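Local coordinates for protein lectin (Lotus tetragonolobus, PDB 2EIG) that probably binds L-fucosyl-bearing sugars as a legume seed lectin that holds a calcium and a manganese ion and assembles from four chains, at residues Asn112-Trp126 / Ser133-Ser145. Numbering follows the deposited sequence.
Sequences NQFVAVEFDSHPNVW and SSHIGIDVNSIMS. With MN (manganese (II) ion), chain F; CA (calcium ion), chain G.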
loop_
_atom_site.group_PDB
_atom_site.type_symbol
_atom_site.label_atom_id
_atom_site.label_comp_id
_atom_site.label_asym_id
_atom_site.label_seq_id
_atom_site.Cartn_x
_atom_site.Cartn_y
_atom_site.Cartn_z
ATOM N N ASN A 112 17.693 -12.460 -11.426
ATOM C CA ASN A 112 17.942 -11.031 -11.211
ATOM C C ASN A 112 17.318 -10.515 -9.957
ATOM O O ASN A 112 16.161 -10.768 -9.687
ATOM C CB ASN A 112 17.512 -10.196 -12.392
ATOM C CG ASN A 112 18.306 -10.513 -13.627
ATOM O OD1 ASN A 112 19.530 -10.353 -13.650
ATOM N ND2 ASN A 112 17.612 -10.944 -14.673
ATOM N N GLN A 113 18.115 -9.812 -9.174
ATOM C CA GLN A 113 17.689 -9.430 -7.868
ATOM C C GLN A 113 18.067 -7.955 -7.614
ATOM O O GLN A 113 19.234 -7.616 -7.556
ATOM C CB GLN A 113 18.370 -10.351 -6.856
ATOM C CG GLN A 113 17.688 -10.273 -5.546
ATOM C CD GLN A 113 18.335 -11.132 -4.512
ATOM O OE1 GLN A 113 19.201 -11.937 -4.815
ATOM N NE2 GLN A 113 17.902 -10.981 -3.285
ATOM N N PHE A 114 17.079 -7.091 -7.504
ATOM C CA PHE A 114 17.357 -5.642 -7.396
ATOM C C PHE A 114 16.059 -4.919 -7.255
ATOM O O PHE A 114 14.962 -5.434 -7.585
ATOM C CB PHE A 114 18.133 -5.084 -8.643
ATOM C CG PHE A 114 17.327 -5.136 -9.916
ATOM C CD1 PHE A 114 16.403 -4.132 -10.205
ATOM C CD2 PHE A 114 17.425 -6.227 -10.762
ATOM C CE1 PHE A 114 15.603 -4.215 -11.326
ATOM C CE2 PHE A 114 16.620 -6.335 -11.887
ATOM C CZ PHE A 114 15.716 -5.344 -12.174
ATOM N N VAL A 115 16.174 -3.704 -6.769
ATOM C CA VAL A 115 15.052 -2.797 -6.741
ATOM C C VAL A 115 15.595 -1.585 -7.480
ATOM O O VAL A 115 16.706 -1.125 -7.195
ATOM C CB VAL A 115 14.558 -2.481 -5.293
ATOM C CG1 VAL A 115 13.536 -1.375 -5.301
ATOM C CG2 VAL A 115 13.929 -3.724 -4.612
ATOM N N ALA A 116 14.845 -1.112 -8.466
ATOM C CA ALA A 116 15.285 0.017 -9.239
ATOM C C ALA A 116 14.133 0.992 -9.532
ATOM O O ALA A 116 12.975 0.591 -9.609
ATOM C CB ALA A 116 15.920 -0.478 -10.553
ATOM N N VAL A 117 14.479 2.276 -9.594
ATOM C CA VAL A 117 13.676 3.309 -10.179
ATOM C C VAL A 117 14.379 3.727 -11.494
ATOM O O VAL A 117 15.486 4.293 -11.500
ATOM C CB VAL A 117 13.495 4.522 -9.227
ATOM C CG1 VAL A 117 12.625 5.626 -9.908
ATOM C CG2 VAL A 117 12.887 4.066 -7.828
ATOM N N GLU A 118 13.716 3.434 -12.599
ATOM C CA GLU A 118 14.292 3.620 -13.912
ATOM C C GLU A 118 13.701 4.837 -14.569
ATOM O O GLU A 118 12.538 5.185 -14.397
ATOM C CB GLU A 118 14.095 2.390 -14.833
ATOM C CG GLU A 118 12.614 2.160 -15.134
ATOM C CD GLU A 118 12.369 1.120 -16.207
ATOM O OE1 GLU A 118 12.945 0.031 -16.178
ATOM O OE2 GLU A 118 11.554 1.419 -17.069
ATOM N N PHE A 119 14.524 5.458 -15.377
ATOM C CA PHE A 119 14.135 6.616 -16.134
ATOM C C PHE A 119 14.512 6.066 -17.497
ATOM O O PHE A 119 15.660 6.061 -17.903
ATOM C CB PHE A 119 14.969 7.836 -15.731
ATOM C CG PHE A 119 14.700 8.328 -14.332
ATOM C CD1 PHE A 119 15.442 7.854 -13.253
ATOM C CD2 PHE A 119 13.666 9.248 -14.087
ATOM C CE1 PHE A 119 15.204 8.301 -11.952
ATOM C CE2 PHE A 119 13.426 9.705 -12.796
ATOM C CZ PHE A 119 14.190 9.236 -11.715
ATOM N N ASP A 120 13.518 5.580 -18.196
ATOM C CA ASP A 120 13.720 4.767 -19.351
ATOM C C ASP A 120 13.309 5.632 -20.545
ATOM O O ASP A 120 12.173 6.086 -20.628
ATOM C CB ASP A 120 12.816 3.523 -19.214
ATOM C CG ASP A 120 13.006 2.511 -20.315
ATOM O OD1 ASP A 120 12.663 1.333 -20.115
ATOM O OD2 ASP A 120 13.464 2.844 -21.417
ATOM N N SER A 121 14.251 5.846 -21.461
ATOM C CA SER A 121 14.063 6.796 -22.568
ATOM C C SER A 121 13.652 6.087 -23.857
ATOM O O SER A 121 13.569 6.701 -24.885
ATOM C CB SER A 121 15.377 7.527 -22.808
ATOM O OG SER A 121 16.445 6.612 -22.984
ATOM N N HIS A 122 13.533 4.765 -23.826
ATOM C CA HIS A 122 13.326 3.989 -25.050
ATOM C C HIS A 122 12.356 2.816 -24.847
ATOM O O HIS A 122 12.642 1.938 -24.037
ATOM C CB HIS A 122 14.660 3.425 -25.543
ATOM C CG HIS A 122 14.529 2.541 -26.743
ATOM N ND1 HIS A 122 14.369 3.039 -28.016
ATOM C CD2 HIS A 122 14.558 1.191 -26.871
ATOM C CE1 HIS A 122 14.287 2.035 -28.872
ATOM N NE2 HIS A 122 14.376 0.906 -28.197
ATOM N N PRO A 123 11.213 2.804 -25.584
ATOM C CA PRO A 123 10.235 1.712 -25.501
ATOM C C PRO A 123 10.776 0.424 -26.094
ATOM O O PRO A 123 10.990 0.303 -27.303
ATOM C CB PRO A 123 9.038 2.214 -26.308
ATOM C CG PRO A 123 9.297 3.654 -26.491
ATOM C CD PRO A 123 10.772 3.828 -26.535
ATOM N N ASN A 124 11.054 -0.517 -25.209
ATOM C CA ASN A 124 11.422 -1.848 -25.600
ATOM C C ASN A 124 10.094 -2.622 -25.647
ATOM O O ASN A 124 9.038 -2.111 -25.266
ATOM C CB ASN A 124 12.366 -2.439 -24.560
ATOM C CG ASN A 124 13.777 -1.827 -24.604
ATOM O OD1 ASN A 124 14.121 -0.977 -23.763
ATOM N ND2 ASN A 124 14.583 -2.246 -25.574
ATOM N N VAL A 125 10.165 -3.866 -26.077
ATOM C CA VAL A 125 8.993 -4.735 -26.198
ATOM C C VAL A 125 8.230 -4.950 -24.867
ATOM O O VAL A 125 7.014 -5.166 -24.897
ATOM C CB VAL A 125 9.386 -6.116 -26.858
ATOM C CG1 VAL A 125 10.115 -5.888 -28.193
ATOM C CG2 VAL A 125 10.298 -6.833 -25.981
ATOM N N TRP A 126 8.942 -4.839 -23.717
ATOM C CA TRP A 126 8.406 -5.164 -22.410
ATOM C C TRP A 126 7.992 -3.907 -21.668
ATOM O O TRP A 126 7.470 -3.954 -20.541
ATOM C CB TRP A 126 9.485 -5.894 -21.610
ATOM C CG TRP A 126 10.823 -5.085 -21.570
ATOM C CD1 TRP A 126 11.083 -3.977 -20.834
ATOM C CD2 TRP A 126 12.020 -5.344 -22.343
ATOM N NE1 TRP A 126 12.379 -3.545 -21.061
ATOM C CE2 TRP A 126 12.976 -4.372 -21.972
ATOM C CE3 TRP A 126 12.372 -6.310 -23.297
ATOM C CZ2 TRP A 126 14.256 -4.338 -22.515
ATOM C CZ3 TRP A 126 13.633 -6.272 -23.849
ATOM C CH2 TRP A 126 14.569 -5.270 -23.457
ATOM N N SER A 133 6.227 6.335 -24.418
ATOM C CA SER A 133 7.562 6.291 -24.925
ATOM C C SER A 133 8.465 6.247 -23.648
ATOM O O SER A 133 8.569 5.199 -22.971
ATOM C CB SER A 133 7.777 7.540 -25.792
ATOM O OG SER A 133 9.085 7.589 -26.312
ATOM N N SER A 134 9.052 7.387 -23.292
ATOM C CA SER A 134 9.819 7.484 -22.046
ATOM C C SER A 134 8.891 7.333 -20.860
ATOM O O SER A 134 7.742 7.767 -20.883
ATOM C CB SER A 134 10.587 8.814 -21.955
ATOM O OG SER A 134 11.505 8.894 -23.005
ATOM N N HIS A 135 9.392 6.679 -19.835
ATOM C CA HIS A 135 8.601 6.416 -18.684
ATOM C C HIS A 135 9.496 6.316 -17.447
ATOM O O HIS A 135 10.707 6.053 -17.535
ATOM C CB HIS A 135 7.805 5.134 -18.893
ATOM C CG HIS A 135 8.636 3.974 -19.325
ATOM N ND1 HIS A 135 9.072 3.793 -20.619
ATOM C CD2 HIS A 135 9.097 2.925 -18.623
ATOM C CE1 HIS A 135 9.768 2.672 -20.695
ATOM N NE2 HIS A 135 9.787 2.119 -19.491
ATOM N N ILE A 136 8.895 6.573 -16.304
ATOM C CA ILE A 136 9.583 6.414 -15.048
ATOM C C ILE A 136 8.956 5.132 -14.490
ATOM O O ILE A 136 7.726 5.048 -14.414
ATOM C CB ILE A 136 9.390 7.654 -14.122
ATOM C CG1 ILE A 136 10.104 8.887 -14.699
ATOM C CG2 ILE A 136 9.959 7.377 -12.687
ATOM C CD1 ILE A 136 9.255 10.243 -14.534
ATOM N N GLY A 137 9.777 4.143 -14.154
ATOM C CA GLY A 137 9.252 2.893 -13.623
ATOM C C GLY A 137 9.857 2.441 -12.315
ATOM O O GLY A 137 10.999 2.773 -12.016
ATOM N N ILE A 138 9.072 1.676 -11.536
ATOM C CA ILE A 138 9.622 0.904 -10.404
ATOM C C ILE A 138 9.766 -0.564 -10.744
ATOM O O ILE A 138 8.788 -1.220 -11.128
ATOM C CB ILE A 138 8.852 1.129 -9.126
ATOM C CG1 ILE A 138 9.014 2.620 -8.747
ATOM C CG2 ILE A 138 9.415 0.213 -8.034
ATOM C CD1 ILE A 138 8.050 3.105 -7.709
ATOM N N ASP A 139 11.021 -1.044 -10.701
ATOM C CA ASP A 139 11.419 -2.368 -11.108
ATOM C C ASP A 139 11.855 -3.191 -9.893
ATOM O O ASP A 139 12.721 -2.761 -9.092
ATOM C CB ASP A 139 12.636 -2.320 -12.037
ATOM C CG ASP A 139 12.425 -1.450 -13.231
ATOM O OD1 ASP A 139 13.446 -1.173 -13.853
ATOM O OD2 ASP A 139 11.263 -1.050 -13.526
ATOM N N VAL A 140 11.300 -4.389 -9.787
ATOM C CA VAL A 140 11.784 -5.340 -8.792
ATOM C C VAL A 140 12.063 -6.672 -9.474
ATOM O O VAL A 140 11.139 -7.320 -9.962
ATOM C CB VAL A 140 10.811 -5.511 -7.629
ATOM C CG1 VAL A 140 11.419 -6.460 -6.543
ATOM C CG2 VAL A 140 10.436 -4.175 -7.084
ATOM N N ASN A 141 13.347 -7.021 -9.552
ATOM C CA ASN A 141 13.823 -8.290 -10.085
ATOM C C ASN A 141 13.565 -8.437 -11.582
ATOM O O ASN A 141 13.991 -9.394 -12.192
ATOM C CB ASN A 141 13.152 -9.497 -9.347
ATOM C CG ASN A 141 13.440 -9.512 -7.880
ATOM O OD1 ASN A 141 12.815 -10.268 -7.095
ATOM N ND2 ASN A 141 14.392 -8.687 -7.468
ATOM N N SER A 142 12.793 -7.541 -12.166
ATOM C CA SER A 142 12.464 -7.678 -13.572
ATOM C C SER A 142 12.656 -6.328 -14.284
ATOM O O SER A 142 12.565 -5.292 -13.641
ATOM C CB SER A 142 11.006 -8.131 -13.644
ATOM O OG SER A 142 10.540 -8.086 -14.967
ATOM N N ILE A 143 12.931 -6.375 -15.586
ATOM C CA ILE A 143 13.007 -5.182 -16.458
ATOM C C ILE A 143 11.608 -4.677 -16.787
ATOM O O ILE A 143 11.430 -3.534 -17.210
ATOM C CB ILE A 143 13.828 -5.469 -17.779
ATOM C CG1 ILE A 143 14.503 -4.199 -18.320
ATOM C CG2 ILE A 143 12.927 -6.171 -18.884
ATOM C CD1 ILE A 143 15.363 -3.358 -17.275
ATOM N N MET A 144 10.597 -5.522 -16.590
ATOM C CA MET A 144 9.238 -5.021 -16.730
ATOM C C MET A 144 8.777 -4.401 -15.454
ATOM O O MET A 144 8.628 -5.084 -14.431
ATOM C CB MET A 144 8.246 -6.119 -17.139
ATOM C CG MET A 144 8.464 -6.569 -18.493
ATOM S SD MET A 144 8.482 -8.359 -18.494
ATOM C CE MET A 144 10.113 -8.644 -17.800
ATOM N N SER A 145 8.502 -3.109 -15.525
ATOM C CA SER A 145 8.188 -2.348 -14.344
ATOM C C SER A 145 6.910 -2.847 -13.675
ATOM O O SER A 145 5.957 -3.252 -14.352
ATOM C CB SER A 145 8.067 -0.888 -14.715
ATOM O OG SER A 145 9.325 -0.486 -15.213
HETATM MN MN MN F . 11.038 0.398 -18.934
HETATM CA CA CA G . 13.458 0.536 -22.292
HETATM O O HOH W 1 14.380 -10.902 -14.136
HETATM O O HOH W 2 12.344 -1.248 -18.370
HETATM O O HOH W 3 12.285 8.215 -26.437
HETATM O O HOH W 4 7.736 -2.236 -18.370
HETATM O O HOH W 5 14.107 -1.088 -20.817
HETATM O O HOH W 6 9.311 -0.459 -17.808
HETATM O O HOH W 7 15.690 1.208 -22.551
#
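E118 and D139 meet on the metal-bearing face of two antiparallel strands, 115-120 and 135-140, in the seven-stranded sheet of a legume-lectin jelly roll. Paired backbone bonds fix the register: A116 with D139, E118 with G137 and D120 with H135 are hydrogen-bonded pairs. E118, whose CG sits between backbone N and carbonyl carbon, reaches over G137 and splits its carboxylate between two tasks. E118 OE2 binds manganese at 2.2 Å; E118 OE1 lies 2.7 Å from D139 OD1, close enough that one acid probably holds a proton, and receives a bond from a manganese-bound water. The two carboxylate planes stand 85° apart, and S145 OG donates to D139 OD2 at 2.6 Å. W126 stands beside the metal site, packed against I143: I143 CG2 lies 3.4 Å from the centroid of the W126 five-membered ring, only 6° off the normal, a CH-pi contact, while N124 CB sits over the opposite face, toward the rim. W126 NE1 donates to a calcium-bound water. D120 OD1 bridges both metals, which D127 also joins. H135 NE2 also binds manganese, beside D127 and two waters, its ring held by H135 ND1 donating to S133 O at 2.8 Å, with that oxygen 4° out of the ring plane.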